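Local coordinates for protein shikimate dehydrogenase (NADP(+)) (Listeria monocytogenes, PDB 3TNL) that probably catalyses the reversible NADPH-linked reduction of 3-dehydroshikimate to shikimate, a step of chorismate and aromatic amino acid biosynthesis, at residues I40-T45 / Y69-V74; P53-E58 / D308-I313; N90-N95 / W300-M305. All coordinates share one frame; numbering follows the deposited sequence.

In the fold
Contact 1 pairs two neighbouring parallel strands, 38-44 and 67-73, at one end of the mixed sheet of the substrate-binding domain. Helix 52-63, which connects them, supplies one side of contact 2, whose other side is the C-terminal helix 307-313. Contact 3 sets the end of helix 286-301 against strand 93-96, the next strand of the same sheet. The centres lie about 18 Å (1 to 2), 14 Å (1 to 3) and 15 Å (2 to 3) apart. In sequence contact 1 closes before contact 3 opens, whereas contacts 1 and 2 interleave. Contacts 2 and 3 bring the C-terminal helices back onto this domain, at helix 52-63 and strand 93-96 respectively, beside shikimate-binding residues.

Contact 1 (I40-T45 / Y69-V74); sequences IGLIAT and YLAFEV
Leu-42 O receives the amide N-H of Phe-72, N to O 2.9 Å. The same oxygen is approached by CA of Ala-71 in a CA-H...O contact, so one acceptor serves two neighbouring residues of 69-74. The pattern recurs two residues earlier, where Ile-40 O takes Leu-70 N at 3.0 Å and also meets CA of Tyr-69. At the far end Ala-44 O accepts Val-74 N at 3.0 Å, but here the donor stands above the carbonyl plane, 63° out of it, as the strands give way to loop. The return bond from Ala-44 N to Phe-72 O is weak.

Side chains add a second layer. The Tyr-69 ring leans across to the other strand because its CG lies anti to the backbone N (chi1 -175°). Gly-41 O lies over one face of it, Ile-40 CG2 comes within 3.7 Å of its CD2, and Leu-42 CB packs 3.6 Å from its CE1. The buried phenol oxygen is satisfied by a hydrogen bond to Asn-95 OD1, and the ring also stacks with His-56. Where the strands end, the branched carbons of Ile-43 and Val-74 meet, CB to CB at 3.9 Å; helix 79-88 covers both. Leu-70, Ala-71 and Phe-72 pack against the second subunit, so this edge of the sheet also borders the dimer interface.

Tyr-69 lies beside Ser-52, a shikimate-binding residue, and Ala-44 beside Ser-97, which probably binds the same substrate. Strand 38-44, helix 52-63 and strand 67-73 form a beta-alpha-beta unit, and this parallel pairing is its strand core in the substrate-binding domain of shikimate dehydrogenase.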
loop_
_atom_site.group_PDB
_atom_site.type_symbol
_atom_site.label_atom_id
_atom_site.label_comp_id
_atom_site.label_asym_id
_atom_site.label_seq_id
_atom_site.Cartn_x
_atom_site.Cartn_y
_atom_site.Cartn_z
ATOM N N ILE B 40 5.353 -1.464 -2.422
ATOM C CA ILE B 40 5.592 -2.699 -3.166
ATOM C C ILE B 40 4.633 -3.715 -2.528
ATOM O O ILE B 40 4.575 -3.855 -1.299
ATOM C CB ILE B 40 7.021 -3.216 -3.037
ATOM C CG1 ILE B 40 8.026 -2.191 -3.531
ATOM C CG2 ILE B 40 7.142 -4.531 -3.845
ATOM C CD1 ILE B 40 7.885 -1.799 -5.008
ATOM N N GLY B 41 3.837 -4.390 -3.353
ATOM C CA GLY B 41 2.867 -5.360 -2.852
ATOM C C GLY B 41 3.302 -6.811 -2.924
ATOM O O GLY B 41 4.360 -7.161 -3.465
ATOM N N LEU B 42 2.415 -7.653 -2.422
ATOM C CA LEU B 42 2.529 -9.117 -2.463
ATOM C C LEU B 42 1.081 -9.593 -2.520
ATOM O O LEU B 42 0.313 -9.336 -1.582
ATOM C CB LEU B 42 3.290 -9.660 -1.257
ATOM C CG LEU B 42 3.162 -11.184 -1.023
ATOM C CD1 LEU B 42 3.640 -11.987 -2.226
ATOM C CD2 LEU B 42 3.942 -11.610 0.192
ATOM N N ILE B 43 0.708 -10.273 -3.592
ATOM C CA ILE B 43 -0.665 -10.682 -3.777
ATOM C C ILE B 43 -0.778 -12.210 -3.913
ATOM O O ILE B 43 -0.227 -12.835 -4.829
ATOM C CB ILE B 43 -1.344 -9.895 -4.948
ATOM C CG1 ILE B 43 -0.576 -10.038 -6.244
ATOM C CG2 ILE B 43 -1.390 -8.383 -4.602
ATOM C CD1 ILE B 43 -1.305 -9.383 -7.433
ATOM N N ALA B 44 -1.541 -12.795 -2.989
ATOM C CA ALA B 44 -1.640 -14.242 -2.869
ATOM C C ALA B 44 -2.609 -14.542 -1.765
ATOM O O ALA B 44 -3.004 -13.641 -1.014
ATOM C CB ALA B 44 -0.263 -14.810 -2.480
ATOM N N THR B 45 -3.022 -15.795 -1.670
ATOM C CA THR B 45 -3.884 -16.201 -0.543
ATOM C C THR B 45 -3.777 -17.708 -0.382
ATOM O O THR B 45 -3.906 -18.440 -1.356
ATOM C CB THR B 45 -5.320 -15.771 -0.692
ATOM O OG1 THR B 45 -6.019 -16.094 0.518
ATOM C CG2 THR B 45 -5.991 -16.443 -1.896
ATOM N N TYR B 69 6.698 -2.629 2.011
ATOM C CA TYR B 69 6.194 -3.835 1.359
ATOM C C TYR B 69 5.055 -4.377 2.209
ATOM O O TYR B 69 5.190 -4.589 3.411
ATOM C CB TYR B 69 7.342 -4.834 1.273
ATOM C CG TYR B 69 7.136 -6.123 0.538
ATOM C CD1 TYR B 69 6.341 -7.140 1.066
ATOM C CD2 TYR B 69 7.789 -6.370 -0.655
ATOM C CE1 TYR B 69 6.212 -8.358 0.437
ATOM C CE2 TYR B 69 7.630 -7.594 -1.332
ATOM C CZ TYR B 69 6.865 -8.586 -0.763
ATOM O OH TYR B 69 6.741 -9.810 -1.410
ATOM N N LEU B 70 3.925 -4.586 1.570
ATOM C CA LEU B 70 2.718 -5.102 2.224
ATOM C C LEU B 70 2.102 -6.258 1.443
ATOM O O LEU B 70 2.200 -6.325 0.220
ATOM C CB LEU B 70 1.630 -4.033 2.347
ATOM C CG LEU B 70 1.954 -2.796 3.175
ATOM C CD1 LEU B 70 0.801 -1.777 3.022
ATOM C CD2 LEU B 70 2.167 -3.185 4.650
ATOM N N ALA B 71 1.451 -7.162 2.175
ATOM C CA ALA B 71 0.746 -8.293 1.611
ATOM C C ALA B 71 -0.743 -8.002 1.597
ATOM O O ALA B 71 -1.282 -7.305 2.452
ATOM C CB ALA B 71 1.011 -9.571 2.436
ATOM N N PHE B 72 -1.401 -8.550 0.575
ATOM C CA PHE B 72 -2.876 -8.487 0.373
ATOM C C PHE B 72 -3.400 -9.874 0.019
ATOM O O PHE B 72 -2.808 -10.569 -0.798
ATOM C CB PHE B 72 -3.256 -7.449 -0.713
ATOM C CG PHE B 72 -2.666 -6.096 -0.445
ATOM C CD1 PHE B 72 -3.291 -5.222 0.416
ATOM C CD2 PHE B 72 -1.478 -5.717 -1.020
ATOM C CE1 PHE B 72 -2.729 -3.987 0.717
ATOM C CE2 PHE B 72 -0.885 -4.497 -0.695
ATOM C CZ PHE B 72 -1.531 -3.621 0.167
ATOM N N GLU B 73 -4.531 -10.267 0.620
ATOM C CA GLU B 73 -5.180 -11.575 0.357
ATOM C C GLU B 73 -5.938 -11.479 -0.916
ATOM O O GLU B 73 -7.027 -10.944 -0.952
ATOM C CB GLU B 73 -6.110 -11.946 1.514
ATOM C CG GLU B 73 -5.316 -12.182 2.763
ATOM C CD GLU B 73 -6.125 -12.489 3.992
ATOM O OE1 GLU B 73 -7.144 -11.808 4.235
ATOM O OE2 GLU B 73 -5.699 -13.389 4.750
ATOM N N VAL B 74 -5.325 -12.004 -1.958
ATOM C CA VAL B 74 -5.846 -11.914 -3.298
ATOM C C VAL B 74 -5.825 -13.253 -3.965
ATOM O O VAL B 74 -4.809 -13.911 -4.061
ATOM C CB VAL B 74 -4.968 -10.922 -4.110
ATOM C CG1 VAL B 74 -5.401 -10.862 -5.580
ATOM C CG2 VAL B 74 -5.015 -9.531 -3.462
#

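Contact 2 (P53-E58 / D308-I313); sequences PTMHNE and DYIKEI
Ile-310 fits against a turn of helix 52-63 between Met-55 and Glu-58. Its CD1 lies 3.5 Å from Met-55 O and 3.8 Å from Glu-58 CB, while its other branch, CG2, packs 3.8 Å from Met-55 CG, the two side chains crossing at about a right angle. Two torsions divide the branches in this way: chi1 (-64°) sets CG1 beside the backbone N and CG2 anti to it, and chi2 (-56°) then swings CD1 to Met-55 O and Glu-58 CB.

The polar link is indirect. A water gives hydrogen bonds to both Glu-58 O, at 2.8 Å, and Glu-58 OE2, at 2.6 Å, and receives one from Tyr-309 OH, also at 2.6 Å. It lies in the plane of the tyrosine ring, at the edge bearing the hydroxyl. Three partners therefore fix the water, which bridges the helices where Tyr-309 OH and Glu-58 OE2 stay 3.9 Å apart.

Further out, the second subunit positions Glu-58: the backbone amides of its Thr-30 and Glu-31 donate to OE1, which probably stabilises the carboxylate, and its Ile-29 packs on Glu-58 and Thr-54.

The contact packs the C-terminal helix 307-313 on helix 52-63 of the substrate-binding domain, with Met-55 beside the shikimate-binding Ser-52. The segments 53-58 and 308-313 run at 131° to each other, their axes 10.1 Å apart at the closest. Helix 286-301 touches both, through Met-289 on Met-55 and Leu-290 on Ile-310, and strand 67-73 meets helix 52-63 at Pro-53 and Asn-57.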
loop_
_atom_site.group_PDB
_atom_site.type_symbol
_atom_site.label_atom_id
_atom_site.label_comp_id
_atom_site.label_asym_id
_atom_site.label_seq_id
_atom_site.Cartn_x
_atom_site.Cartn_y
_atom_site.Cartn_z
ATOM N N PRO B 53 7.557 -9.701 3.620
ATOM C CA PRO B 53 7.512 -8.287 3.998
ATOM C C PRO B 53 8.623 -7.911 4.959
ATOM O O PRO B 53 9.203 -6.830 4.828
ATOM C CB PRO B 53 6.118 -8.115 4.614
ATOM C CG PRO B 53 5.315 -9.139 3.917
ATOM C CD PRO B 53 6.233 -10.337 3.749
ATOM N N THR B 54 8.931 -8.788 5.907
ATOM C CA THR B 54 10.019 -8.532 6.834
ATOM C C THR B 54 11.343 -8.389 6.075
ATOM O O THR B 54 12.105 -7.452 6.307
ATOM C CB THR B 54 10.073 -9.632 7.889
ATOM O OG1 THR B 54 8.884 -9.563 8.688
ATOM C CG2 THR B 54 11.259 -9.400 8.806
ATOM N N MET B 55 11.630 -9.314 5.172
ATOM C CA MET B 55 12.829 -9.236 4.367
ATOM C C MET B 55 12.944 -7.894 3.638
ATOM O O MET B 55 13.961 -7.211 3.762
ATOM C CB MET B 55 12.866 -10.390 3.367
ATOM C CG MET B 55 13.880 -10.236 2.237
ATOM S SD MET B 55 14.233 -11.749 1.280
ATOM C CE MET B 55 12.610 -12.128 0.634
ATOM N N HIS B 56 11.929 -7.515 2.862
ATOM C CA HIS B 56 12.064 -6.291 2.073
ATOM C C HIS B 56 12.020 -5.023 2.908
ATOM O O HIS B 56 12.768 -4.088 2.638
ATOM C CB HIS B 56 11.048 -6.263 0.925
ATOM C CG HIS B 56 11.341 -7.295 -0.110
ATOM N ND1 HIS B 56 12.429 -7.193 -0.961
ATOM C CD2 HIS B 56 10.756 -8.484 -0.374
ATOM C CE1 HIS B 56 12.475 -8.270 -1.720
ATOM N NE2 HIS B 56 11.461 -9.060 -1.402
ATOM N N ASN B 57 11.174 -4.981 3.929
ATOM C CA ASN B 57 11.131 -3.784 4.776
ATOM C C ASN B 57 12.446 -3.561 5.529
ATOM O O ASN B 57 12.921 -2.444 5.659
ATOM C CB ASN B 57 9.920 -3.835 5.713
ATOM C CG ASN B 57 8.645 -3.578 4.982
ATOM O OD1 ASN B 57 8.621 -2.715 4.126
ATOM N ND2 ASN B 57 7.590 -4.330 5.293
ATOM N N GLU B 58 13.044 -4.638 5.998
ATOM C CA GLU B 58 14.358 -4.533 6.671
ATOM C C GLU B 58 15.398 -4.050 5.662
ATOM O O GLU B 58 16.247 -3.218 6.004
ATOM C CB GLU B 58 14.764 -5.858 7.311
ATOM C CG GLU B 58 13.926 -6.214 8.535
ATOM C CD GLU B 58 14.255 -5.417 9.778
ATOM O OE1 GLU B 58 13.411 -5.407 10.690
ATOM O OE2 GLU B 58 15.358 -4.835 9.860
ATOM N N ASP B 308 23.498 -10.747 3.190
ATOM C CA ASP B 308 24.097 -11.217 4.430
ATOM C C ASP B 308 23.427 -10.542 5.629
ATOM O O ASP B 308 23.154 -11.185 6.647
ATOM C CB ASP B 308 25.595 -10.932 4.429
ATOM C CG ASP B 308 26.332 -11.654 3.304
ATOM O OD1 ASP B 308 25.767 -12.605 2.725
ATOM O OD2 ASP B 308 27.485 -11.274 3.005
ATOM N N TYR B 309 23.149 -9.247 5.491
ATOM C CA TYR B 309 22.485 -8.484 6.545
ATOM C C TYR B 309 21.097 -9.073 6.788
ATOM O O TYR B 309 20.726 -9.319 7.927
ATOM C CB TYR B 309 22.423 -6.991 6.196
ATOM C CG TYR B 309 21.552 -6.173 7.127
ATOM C CD1 TYR B 309 20.209 -5.904 6.805
ATOM C CD2 TYR B 309 22.051 -5.683 8.330
ATOM C CE1 TYR B 309 19.397 -5.163 7.652
ATOM C CE2 TYR B 309 21.244 -4.936 9.192
ATOM C CZ TYR B 309 19.919 -4.689 8.847
ATOM O OH TYR B 309 19.125 -3.955 9.687
ATOM N N ILE B 310 20.339 -9.322 5.711
ATOM C CA ILE B 310 19.009 -9.900 5.840
ATOM C C ILE B 310 19.051 -11.308 6.466
ATOM O O ILE B 310 18.236 -11.641 7.333
ATOM C CB ILE B 310 18.268 -9.912 4.457
ATOM C CG1 ILE B 310 18.048 -8.473 3.970
ATOM C CG2 ILE B 310 16.933 -10.674 4.528
ATOM C CD1 ILE B 310 17.265 -7.552 4.965
ATOM N N LYS B 311 19.990 -12.134 6.033
ATOM C CA LYS B 311 20.094 -13.475 6.588
ATOM C C LYS B 311 20.295 -13.411 8.096
ATOM O O LYS B 311 19.705 -14.185 8.839
ATOM C CB LYS B 311 21.254 -14.253 5.954
ATOM C CG LYS B 311 21.353 -15.692 6.441
ATOM C CD LYS B 311 22.348 -16.524 5.628
ATOM C CE LYS B 311 23.772 -16.036 5.779
ATOM N NZ LYS B 311 24.729 -16.921 5.046
ATOM N N GLU B 312 21.126 -12.476 8.544
ATOM C CA GLU B 312 21.386 -12.320 9.975
ATOM C C GLU B 312 20.155 -11.845 10.775
ATOM O O GLU B 312 19.956 -12.273 11.910
ATOM C CB GLU B 312 22.577 -11.383 10.212
ATOM C CG GLU B 312 22.949 -11.176 11.696
ATOM C CD GLU B 312 23.383 -12.463 12.437
ATOM O OE1 GLU B 312 23.739 -13.476 11.783
ATOM O OE2 GLU B 312 23.391 -12.443 13.692
ATOM N N ILE B 313 19.345 -10.959 10.203
ATOM C CA ILE B 313 18.158 -10.486 10.927
ATOM C C ILE B 313 17.046 -11.539 10.938
ATOM O O ILE B 313 16.235 -11.557 11.855
ATOM C CB ILE B 313 17.648 -9.099 10.442
ATOM C CG1 ILE B 313 17.205 -9.134 8.982
ATOM C CG2 ILE B 313 18.710 -8.043 10.647
ATOM C CD1 ILE B 313 15.874 -9.836 8.754
HETATM O O HOH W 1 16.934 -3.061 8.727
#

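Contact 3 (N90-N95 / W300-M305); sequences NLRGWN and WTHKEM
The indole of Trp-300 offers its benzo edge to Asn-95, whose OD1 lies 3.4 Å from CH2 and near the ring plane; amide and indole planes are turned 62° apart. Obliquely to the ring, the extended backbone of 93-94 passes its pyrrole side, with Gly-93 CA 3.7 Å from Trp-300 NE1. The absence of a side chain at Gly-93 lets the ring come this close to the strand.

The guanidinium of Arg-92 works through its edge. NE gives Trp-300 O a nearly straight hydrogen bond of 2.8 Å (165° at the hydrogen), in the carbonyl plane and on a lone pair, and NH1 adds a weak one to the same oxygen. A bend at chi2 (56°) in the arginine chain brings NE round to this carbonyl near the helix end. NH1 also lies at the edge of the His-302 ring, in its plane. There a water joins them: it accepts from Arg-92 NH1 at 2.9 Å and bonds His-302 NE2 at 3.1 Å. Arg-92 NH2 is held by a salt bridge to Asp-127, so the group is anchored from several directions.

Trp-300 NE1 donates to Val-124 O, and Asn-95 ND2 bonds Asn-122 O while OD1 is engaged by Tyr-69. His-56, from helix 52-63, meets the indole edge-to-face. Asn-95 also lies near Ser-52, which binds shikimate, and Asn-122, which probably does, so the packing adjoins the substrate site. Helix 286-301 ends against the sheet, over strand 93-96, with strand 38-44 on one side of that strand and strand 123-127 on the other.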
loop_
_atom_site.group_PDB
_atom_site.type_symbol
_atom_site.label_atom_id
_atom_site.label_comp_id
_atom_site.label_asym_id
_atom_site.label_seq_id
_atom_site.Cartn_x
_atom_site.Cartn_y
_atom_site.Cartn_z
ATOM N N ASN B 90 -0.173 3.514 -9.506
ATOM C CA ASN B 90 1.210 3.653 -9.986
ATOM C C ASN B 90 2.234 2.926 -9.111
ATOM O O ASN B 90 3.326 3.433 -8.881
ATOM C CB ASN B 90 1.617 5.130 -10.122
ATOM C CG ASN B 90 2.795 5.324 -11.064
ATOM O OD1 ASN B 90 2.951 4.563 -12.027
ATOM N ND2 ASN B 90 3.605 6.350 -10.818
ATOM N N LEU B 91 1.890 1.734 -8.625
ATOM C CA LEU B 91 2.866 0.955 -7.858
ATOM C C LEU B 91 4.060 0.590 -8.724
ATOM O O LEU B 91 3.920 0.227 -9.890
ATOM C CB LEU B 91 2.285 -0.342 -7.310
ATOM C CG LEU B 91 1.194 -0.257 -6.249
ATOM C CD1 LEU B 91 1.248 -1.589 -5.448
ATOM C CD2 LEU B 91 1.293 0.954 -5.357
ATOM N N ARG B 92 5.240 0.681 -8.123
ATOM C CA ARG B 92 6.464 0.310 -8.844
ATOM C C ARG B 92 6.529 -1.201 -9.138
ATOM O O ARG B 92 7.104 -1.631 -10.146
ATOM C CB ARG B 92 7.658 0.691 -7.992
ATOM C CG ARG B 92 9.010 0.221 -8.523
ATOM C CD ARG B 92 9.312 0.691 -9.946
ATOM N NE ARG B 92 10.630 0.250 -10.351
ATOM C CZ ARG B 92 11.076 0.281 -11.605
ATOM N NH1 ARG B 92 12.291 -0.170 -11.871
ATOM N NH2 ARG B 92 10.321 0.731 -12.608
ATOM N N GLY B 93 5.951 -2.021 -8.268
ATOM C CA GLY B 93 5.980 -3.452 -8.454
ATOM C C GLY B 93 5.355 -4.223 -7.319
ATOM O O GLY B 93 4.854 -3.629 -6.366
ATOM N N TRP B 94 5.349 -5.542 -7.463
ATOM C CA TRP B 94 4.799 -6.436 -6.470
ATOM C C TRP B 94 5.232 -7.868 -6.750
ATOM O O TRP B 94 5.662 -8.195 -7.879
ATOM C CB TRP B 94 3.262 -6.380 -6.467
ATOM C CG TRP B 94 2.535 -6.658 -7.757
ATOM C CD1 TRP B 94 2.030 -7.838 -8.146
ATOM C CD2 TRP B 94 2.156 -5.705 -8.766
ATOM N NE1 TRP B 94 1.369 -7.714 -9.350
ATOM C CE2 TRP B 94 1.432 -6.406 -9.741
ATOM C CE3 TRP B 94 2.365 -4.325 -8.941
ATOM C CZ2 TRP B 94 0.914 -5.789 -10.867
ATOM C CZ3 TRP B 94 1.864 -3.728 -10.072
ATOM C CH2 TRP B 94 1.143 -4.466 -11.019
ATOM N N ASN B 95 5.206 -8.679 -5.696
ATOM C CA ASN B 95 5.368 -10.116 -5.819
ATOM C C ASN B 95 3.978 -10.760 -5.976
ATOM O O ASN B 95 2.944 -10.196 -5.572
ATOM C CB ASN B 95 6.062 -10.733 -4.624
ATOM C CG ASN B 95 7.567 -10.631 -4.669
ATOM O OD1 ASN B 95 8.169 -10.356 -3.642
ATOM N ND2 ASN B 95 8.186 -10.907 -5.827
ATOM N N TRP B 300 13.044 -3.835 -8.716
ATOM C CA TRP B 300 12.237 -2.692 -8.309
ATOM C C TRP B 300 13.020 -1.425 -8.035
ATOM O O TRP B 300 12.622 -0.341 -8.471
ATOM C CB TRP B 300 11.419 -2.993 -7.051
ATOM C CG TRP B 300 10.445 -4.169 -7.201
ATOM C CD1 TRP B 300 9.645 -4.456 -8.255
ATOM C CD2 TRP B 300 10.192 -5.185 -6.227
ATOM N NE1 TRP B 300 8.933 -5.582 -8.001
ATOM C CE2 TRP B 300 9.263 -6.068 -6.771
ATOM C CE3 TRP B 300 10.714 -5.441 -4.955
ATOM C CZ2 TRP B 300 8.801 -7.186 -6.079
ATOM C CZ3 TRP B 300 10.266 -6.567 -4.267
ATOM C CH2 TRP B 300 9.319 -7.399 -4.821
ATOM N N THR B 301 14.100 -1.575 -7.273
ATOM C CA THR B 301 14.881 -0.425 -6.749
ATOM C C THR B 301 16.135 -0.046 -7.482
ATOM O O THR B 301 16.646 1.064 -7.292
ATOM C CB THR B 301 15.290 -0.673 -5.276
ATOM O OG1 THR B 301 16.349 -1.647 -5.224
ATOM C CG2 THR B 301 14.085 -1.112 -4.393
ATOM N N HIS B 302 16.681 -0.969 -8.260
ATOM C CA HIS B 302 17.930 -0.771 -8.964
ATOM C C HIS B 302 19.056 -0.484 -8.000
ATOM O O HIS B 302 20.017 0.240 -8.313
ATOM C CB HIS B 302 17.787 0.198 -10.147
ATOM C CG HIS B 302 16.987 -0.401 -11.245
ATOM N ND1 HIS B 302 17.521 -1.323 -12.116
ATOM C CD2 HIS B 302 15.671 -0.324 -11.537
ATOM C CE1 HIS B 302 16.568 -1.757 -12.922
ATOM N NE2 HIS B 302 15.444 -1.157 -12.603
ATOM N N LYS B 303 18.918 -1.102 -6.824
ATOM C CA LYS B 303 19.964 -1.137 -5.833
ATOM C C LYS B 303 20.096 -2.592 -5.390
ATOM O O LYS B 303 19.166 -3.364 -5.459
ATOM C CB LYS B 303 19.708 -0.192 -4.698
ATOM C CG LYS B 303 19.632 1.247 -5.223
ATOM C CD LYS B 303 19.930 2.259 -4.187
ATOM C CE LYS B 303 19.806 3.659 -4.768
ATOM N NZ LYS B 303 20.304 4.719 -3.873
ATOM N N GLU B 304 21.299 -2.954 -4.982
ATOM C CA GLU B 304 21.593 -4.304 -4.545
ATOM C C GLU B 304 21.114 -4.540 -3.119
ATOM O O GLU B 304 21.439 -3.762 -2.224
ATOM C CB GLU B 304 23.123 -4.492 -4.601
ATOM C CG GLU B 304 23.612 -5.873 -4.258
ATOM C CD GLU B 304 25.107 -6.044 -4.497
ATOM O OE1 GLU B 304 25.817 -5.037 -4.726
ATOM O OE2 GLU B 304 25.565 -7.202 -4.442
ATOM N N MET B 305 20.372 -5.630 -2.888
ATOM C CA MET B 305 19.929 -6.001 -1.529
ATOM C C MET B 305 21.102 -6.514 -0.718
ATOM O O MET B 305 21.891 -7.267 -1.242
ATOM C CB MET B 305 18.864 -7.130 -1.571
ATOM C CG MET B 305 18.550 -7.761 -0.183
ATOM S SD MET B 305 17.388 -9.183 -0.160
ATOM C CE MET B 305 16.081 -8.314 -0.657
HETATM O O HOH W 2 13.377 0.048 -14.576
#